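Local atomic coordinates of vacuolar protein sorting-associated protein 54 (Mus musculus, PDB entry 3N1E), a protein that probably acts, through a chain of which this is the C-terminal domain, as a GARP tethering-complex subunit in retrograde transport from endosomes to the trans-Golgi network. Residues Met79-Ile84 and Gln124-Leu129. Numbering follows the deposited sequence.
Sequences MLFLRI and QALKGL
Leu129 lays one methyl, CD1, over a face of the Phe81 ring, and this CH-pi contact carries most of the meeting between helix 74-98 and the loop that follows helix 107-124. Leu129 CD1 stands 3.8 Å from the centroid of the Phe81 ring, on a line 18° off the ring normal. The offset is toward the CG side: Leu129 CD1 is 3.6 Å from Phe81 CG but 4.2 Å from Phe81 CE1. Leu126 adds a looser apolar touch, its CD1 4.3 Å from Phe81 CE1 in an oblique approach. No hydrogen bond spans the two segments, and the 118 Å² they bury comes from these three residues.

Both leucines belong to one type II beta turn, Leu126 to Leu129, closed by a bond from Leu129 N to Leu126 O (3.0 Å). Gly128, at the third position, has positive phi (89°), a conformation readily taken by a residue with no side chain to meet the carbonyl oxygen before it. At Leu129, CG sits anti to the carbonyl carbon (chi1 -53°), carrying the branch toward the helix. Gln78 NE2 and His65 NE2 hydrogen-bond to the carbonyls of Gly128 and Lys127, so the turn is bonded to helix 74-98 through Gln78 and to helix 52-68 through His65.

Phe81 also touches Met61 and Met64 of helix 52-68, so the ring links the loop to the buried interior of an all-helical bundle, the C-terminal domain of Vps54.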
loop_
_atom_site.group_PDB
_atom_site.type_symbol
_atom_site.label_atom_id
_atom_site.label_comp_id
_atom_site.label_asym_id
_atom_site.label_seq_id
_atom_site.Cartn_x
_atom_site.Cartn_y
_atom_site.Cartn_z
ATOM N N MET A 79 7.067 5.398 -3.701
ATOM C CA MET A 79 6.587 6.284 -2.621
ATOM C C MET A 79 5.077 6.150 -2.411
ATOM O O MET A 79 4.605 6.172 -1.262
ATOM C CB MET A 79 6.965 7.760 -2.880
ATOM C CG MET A 79 8.445 8.081 -2.960
ATOM S SD MET A 79 9.407 7.677 -1.499
ATOM C CE MET A 79 10.061 6.063 -1.928
ATOM N N LEU A 80 4.322 6.013 -3.515
ATOM C CA LEU A 80 2.881 5.843 -3.440
ATOM C C LEU A 80 2.550 4.578 -2.664
ATOM O O LEU A 80 1.698 4.603 -1.767
ATOM C CB LEU A 80 2.271 5.772 -4.839
ATOM C CG LEU A 80 0.817 5.363 -4.952
ATOM C CD1 LEU A 80 -0.113 6.367 -4.277
ATOM C CD2 LEU A 80 0.432 5.155 -6.432
ATOM N N PHE A 81 3.232 3.491 -3.004
ATOM C CA PHE A 81 2.966 2.226 -2.334
ATOM C C PHE A 81 3.378 2.216 -0.882
ATOM O O PHE A 81 2.729 1.548 -0.086
ATOM C CB PHE A 81 3.495 1.010 -3.129
ATOM C CG PHE A 81 2.505 0.519 -4.136
ATOM C CD1 PHE A 81 1.591 -0.500 -3.813
ATOM C CD2 PHE A 81 2.422 1.129 -5.378
ATOM C CE1 PHE A 81 0.627 -0.928 -4.754
ATOM C CE2 PHE A 81 1.468 0.718 -6.313
ATOM C CZ PHE A 81 0.576 -0.318 -6.002
ATOM N N LEU A 82 4.414 2.981 -0.519
ATOM C CA LEU A 82 4.736 3.130 0.909
ATOM C C LEU A 82 3.617 3.831 1.679
ATOM O O LEU A 82 3.316 3.434 2.794
ATOM C CB LEU A 82 6.081 3.841 1.119
ATOM C CG LEU A 82 7.245 2.967 0.677
ATOM C CD1 LEU A 82 8.475 3.873 0.610
ATOM C CD2 LEU A 82 7.519 1.770 1.649
ATOM N N ARG A 83 2.980 4.833 1.068
ATOM C CA ARG A 83 1.836 5.518 1.688
ATOM C C ARG A 83 0.602 4.628 1.789
ATOM O O ARG A 83 -0.118 4.644 2.796
ATOM C CB ARG A 83 1.475 6.824 0.940
ATOM C CG ARG A 83 2.623 7.814 0.917
ATOM C CD ARG A 83 2.230 9.224 0.433
ATOM N NE ARG A 83 3.164 10.167 1.083
ATOM C CZ ARG A 83 3.264 11.468 0.828
ATOM N NH1 ARG A 83 2.495 12.046 -0.095
ATOM N NH2 ARG A 83 4.163 12.197 1.491
ATOM N N ILE A 84 0.326 3.900 0.723
ATOM C CA ILE A 84 -0.777 2.940 0.709
ATOM C C ILE A 84 -0.522 1.904 1.813
ATOM O O ILE A 84 -1.410 1.602 2.607
ATOM C CB ILE A 84 -0.880 2.193 -0.654
ATOM C CG1 ILE A 84 -1.254 3.134 -1.817
ATOM C CG2 ILE A 84 -1.859 1.028 -0.564
ATOM C CD1 ILE A 84 -2.317 4.104 -1.556
ATOM N N GLN A 124 5.262 -7.173 -3.089
ATOM C CA GLN A 124 6.675 -7.180 -3.457
ATOM C C GLN A 124 6.907 -7.817 -4.824
ATOM O O GLN A 124 7.949 -7.577 -5.451
ATOM C CB GLN A 124 7.535 -7.786 -2.340
ATOM C CG GLN A 124 7.587 -6.803 -1.154
ATOM C CD GLN A 124 8.344 -7.299 0.069
ATOM O OE1 GLN A 124 8.479 -8.506 0.301
ATOM N NE2 GLN A 124 8.836 -6.352 0.871
ATOM N N ALA A 125 5.915 -8.565 -5.307
ATOM C CA ALA A 125 5.973 -9.160 -6.651
ATOM C C ALA A 125 5.568 -8.200 -7.778
ATOM O O ALA A 125 5.757 -8.511 -8.968
ATOM C CB ALA A 125 5.140 -10.396 -6.690
ATOM N N LEU A 126 5.040 -7.038 -7.422
ATOM C CA LEU A 126 4.740 -5.995 -8.416
ATOM C C LEU A 126 6.003 -5.286 -8.915
ATOM O O LEU A 126 6.916 -5.019 -8.130
ATOM C CB LEU A 126 3.739 -4.991 -7.823
ATOM C CG LEU A 126 2.372 -5.592 -7.498
ATOM C CD1 LEU A 126 1.560 -4.615 -6.659
ATOM C CD2 LEU A 126 1.612 -6.017 -8.783
ATOM N N LYS A 127 6.055 -4.991 -10.221
ATOM C CA LYS A 127 7.272 -4.381 -10.809
ATOM C C LYS A 127 7.686 -3.128 -10.075
ATOM O O LYS A 127 6.872 -2.212 -9.900
ATOM C CB LYS A 127 7.050 -4.016 -12.279
ATOM C CG LYS A 127 6.945 -5.182 -13.206
ATOM C CD LYS A 127 6.897 -4.648 -14.645
ATOM C CE LYS A 127 5.787 -5.309 -15.457
ATOM N NZ LYS A 127 5.897 -4.946 -16.905
ATOM N N GLY A 128 8.956 -3.086 -9.680
ATOM C CA GLY A 128 9.534 -1.943 -8.971
ATOM C C GLY A 128 9.425 -1.962 -7.451
ATOM O O GLY A 128 10.022 -1.111 -6.779
ATOM N N LEU A 129 8.674 -2.920 -6.898
ATOM C CA LEU A 129 8.385 -2.892 -5.456
ATOM C C LEU A 129 9.122 -3.937 -4.607
ATOM O O LEU A 129 8.870 -4.066 -3.406
ATOM C CB LEU A 129 6.870 -2.993 -5.211
ATOM C CG LEU A 129 5.968 -1.990 -5.955
ATOM C CD1 LEU A 129 4.562 -2.147 -5.416
ATOM C CD2 LEU A 129 6.447 -0.538 -5.787
#